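Hypothetical protein Llacc01001955 (PDB 1ZUJ) is a Dps family protein linked to oxidative stress that binds DNA, probably through an extra N-terminal helix, and assembles as a dodecameric shell. Local coordinates at residues A[30-34]-A[74-78]. Sequence-based numbering, arbitrary orientation.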
loop_
_atom_site.group_PDB
_atom_site.type_symbol
_atom_site.label_atom_id
_atom_site.label_comp_id
_atom_site.label_asym_id
_atom_site.label_seq_id
_atom_site.Cartn_x
_atom_site.Cartn_y
_atom_site.Cartn_z
ATOM N N LEU A 30 24.428 -24.421 -19.793
ATOM C CA LEU A 30 23.884 -23.189 -19.237
ATOM C C LEU A 30 24.826 -22.012 -19.429
ATOM O O LEU A 30 24.388 -20.932 -19.792
ATOM C CB LEU A 30 23.555 -23.351 -17.752
ATOM C CG LEU A 30 22.236 -24.076 -17.460
ATOM C CD1 LEU A 30 22.068 -24.311 -15.963
ATOM C CD2 LEU A 30 21.033 -23.309 -18.025
ATOM N N SER A 31 26.116 -22.199 -19.186
ATOM C CA SER A 31 27.086 -21.113 -19.394
ATOM C C SER A 31 26.883 -20.405 -20.750
ATOM O O SER A 31 27.247 -19.235 -20.911
ATOM C CB SER A 31 28.530 -21.629 -19.267
ATOM O OG SER A 31 29.042 -22.060 -20.521
ATOM N N HIS A 32 26.311 -21.131 -21.711
ATOM C CA HIS A 32 25.924 -20.562 -23.007
ATOM C C HIS A 32 24.608 -19.796 -22.929
ATOM O O HIS A 32 24.506 -18.695 -23.452
ATOM C CB HIS A 32 25.829 -21.658 -24.070
ATOM C CG HIS A 32 27.046 -22.521 -24.128
ATOM N ND1 HIS A 32 28.208 -22.123 -24.749
ATOM C CD2 HIS A 32 27.298 -23.738 -23.596
ATOM C CE1 HIS A 32 29.121 -23.070 -24.612
ATOM N NE2 HIS A 32 28.595 -24.060 -23.913
ATOM N N VAL A 33 23.605 -20.386 -22.287
ATOM C CA VAL A 33 22.359 -19.683 -21.976
ATOM C C VAL A 33 22.633 -18.386 -21.207
ATOM O O VAL A 33 22.369 -17.301 -21.714
ATOM C CB VAL A 33 21.388 -20.583 -21.178
ATOM C CG1 VAL A 33 20.226 -19.769 -20.613
ATOM C CG2 VAL A 33 20.877 -21.718 -22.058
ATOM N N LEU A 34 23.157 -18.490 -19.993
ATOM C CA LEU A 34 23.557 -17.303 -19.247
ATOM C C LEU A 34 24.277 -16.293 -20.140
ATOM O O LEU A 34 24.093 -15.085 -20.010
ATOM C CB LEU A 34 24.461 -17.689 -18.089
ATOM C CG LEU A 34 23.770 -18.454 -16.959
ATOM C CD1 LEU A 34 24.557 -19.712 -16.612
ATOM C CD2 LEU A 34 23.568 -17.572 -15.712
ATOM N N ILE A 74 19.333 -17.935 -12.281
ATOM C CA ILE A 74 19.955 -19.159 -12.784
ATOM C C ILE A 74 21.342 -19.305 -12.172
ATOM O O ILE A 74 21.699 -20.373 -11.654
ATOM C CB ILE A 74 20.051 -19.120 -14.310
ATOM C CG1 ILE A 74 18.652 -19.248 -14.928
ATOM C CG2 ILE A 74 20.988 -20.216 -14.818
ATOM C CD1 ILE A 74 17.939 -20.556 -14.622
ATOM N N SER A 75 22.105 -18.216 -12.251
ATOM C CA SER A 75 23.363 -18.074 -11.533
ATOM C C SER A 75 23.240 -18.543 -10.083
ATOM O O SER A 75 23.920 -19.472 -9.688
ATOM C CB SER A 75 23.858 -16.623 -11.580
ATOM O OG SER A 75 24.151 -16.204 -12.910
ATOM N N GLU A 76 22.348 -17.944 -9.302
ATOM C CA GLU A 76 22.299 -18.229 -7.858
ATOM C C GLU A 76 21.986 -19.692 -7.551
ATOM O O GLU A 76 22.202 -20.142 -6.432
ATOM C CB GLU A 76 21.302 -17.315 -7.126
ATOM C CG GLU A 76 21.826 -15.910 -6.865
ATOM C CD GLU A 76 21.590 -15.431 -5.437
ATOM O OE1 GLU A 76 22.563 -15.352 -4.649
ATOM O OE2 GLU A 76 20.431 -15.088 -5.111
ATOM N N GLN A 77 21.484 -20.424 -8.537
ATOM C CA GLN A 77 21.175 -21.844 -8.377
ATOM C C GLN A 77 22.324 -22.746 -8.839
ATOM O O GLN A 77 22.301 -23.956 -8.585
ATOM C CB GLN A 77 19.921 -22.187 -9.183
ATOM C CG GLN A 77 18.852 -22.999 -8.446
ATOM C CD GLN A 77 17.602 -22.193 -8.192
ATOM O OE1 GLN A 77 16.993 -22.318 -7.131
ATOM N NE2 GLN A 77 17.219 -21.356 -9.158
ATOM N N LEU A 78 23.268 -22.156 -9.580
ATOM C CA LEU A 78 24.584 -22.753 -9.853
ATOM C C LEU A 78 25.542 -22.482 -8.680
ATOM O O LEU A 78 25.858 -23.409 -7.942
ATOM C CB LEU A 78 25.175 -22.230 -11.169
ATOM C CG LEU A 78 24.797 -22.896 -12.501
ATOM C CD1 LEU A 78 23.797 -24.035 -12.368
ATOM C CD2 LEU A 78 24.269 -21.867 -13.491
#
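Leu30 and Leu34 meet Ile74 and Leu78 in a buried, apolar helix-helix contact inside the four-helix bundle of a Dps subunit, the ferritin-like fold. The partners are the first two long helices of the bundle: segment 30-34 lies near the start of helix 26-50, and segment 74-78 near the end of helix 54-80. The two short segments run roughly antiparallel, at 148°, with axes 11.4 Å apart, a spacing bridged by side chains alone. Leu34 gives the largest share of the buried surface. Its CG sits beside the backbone N (chi1 -69°). From there CD1 reaches Leu78 CD2 tip to tip at 3.8 Å, while Ile74 CG2 lies against the fork of Leu34, nearest CD2 at 3.8 Å. That isoleucine methyl stands anti to its own backbone N, which aims the short branch of Ile74 at the leucine. One turn earlier, Leu30 passes aslant over Leu78, its CD1 4.0 Å from Leu78 CD1, and the same methyl touches Ile74 CG2 more loosely at 4.4 Å. Leu143 of helix 141-165 covers both Leu30 and Leu78, and Ala131 of helix 110-131 also packs on Leu30, so the pair is part of the common core of the bundle. The second subunit comes up beside the contact: its Leu49 packs on Ser75 and Glu76, and its Arg61 forms a salt bridge with Glu76. At the margin of the apolar patch, Ser75 OG bonds to Phe71 O in its own helix, which satisfies the hydroxyl although its nearest neighbour across the contact is a methyl, Leu34 CD2.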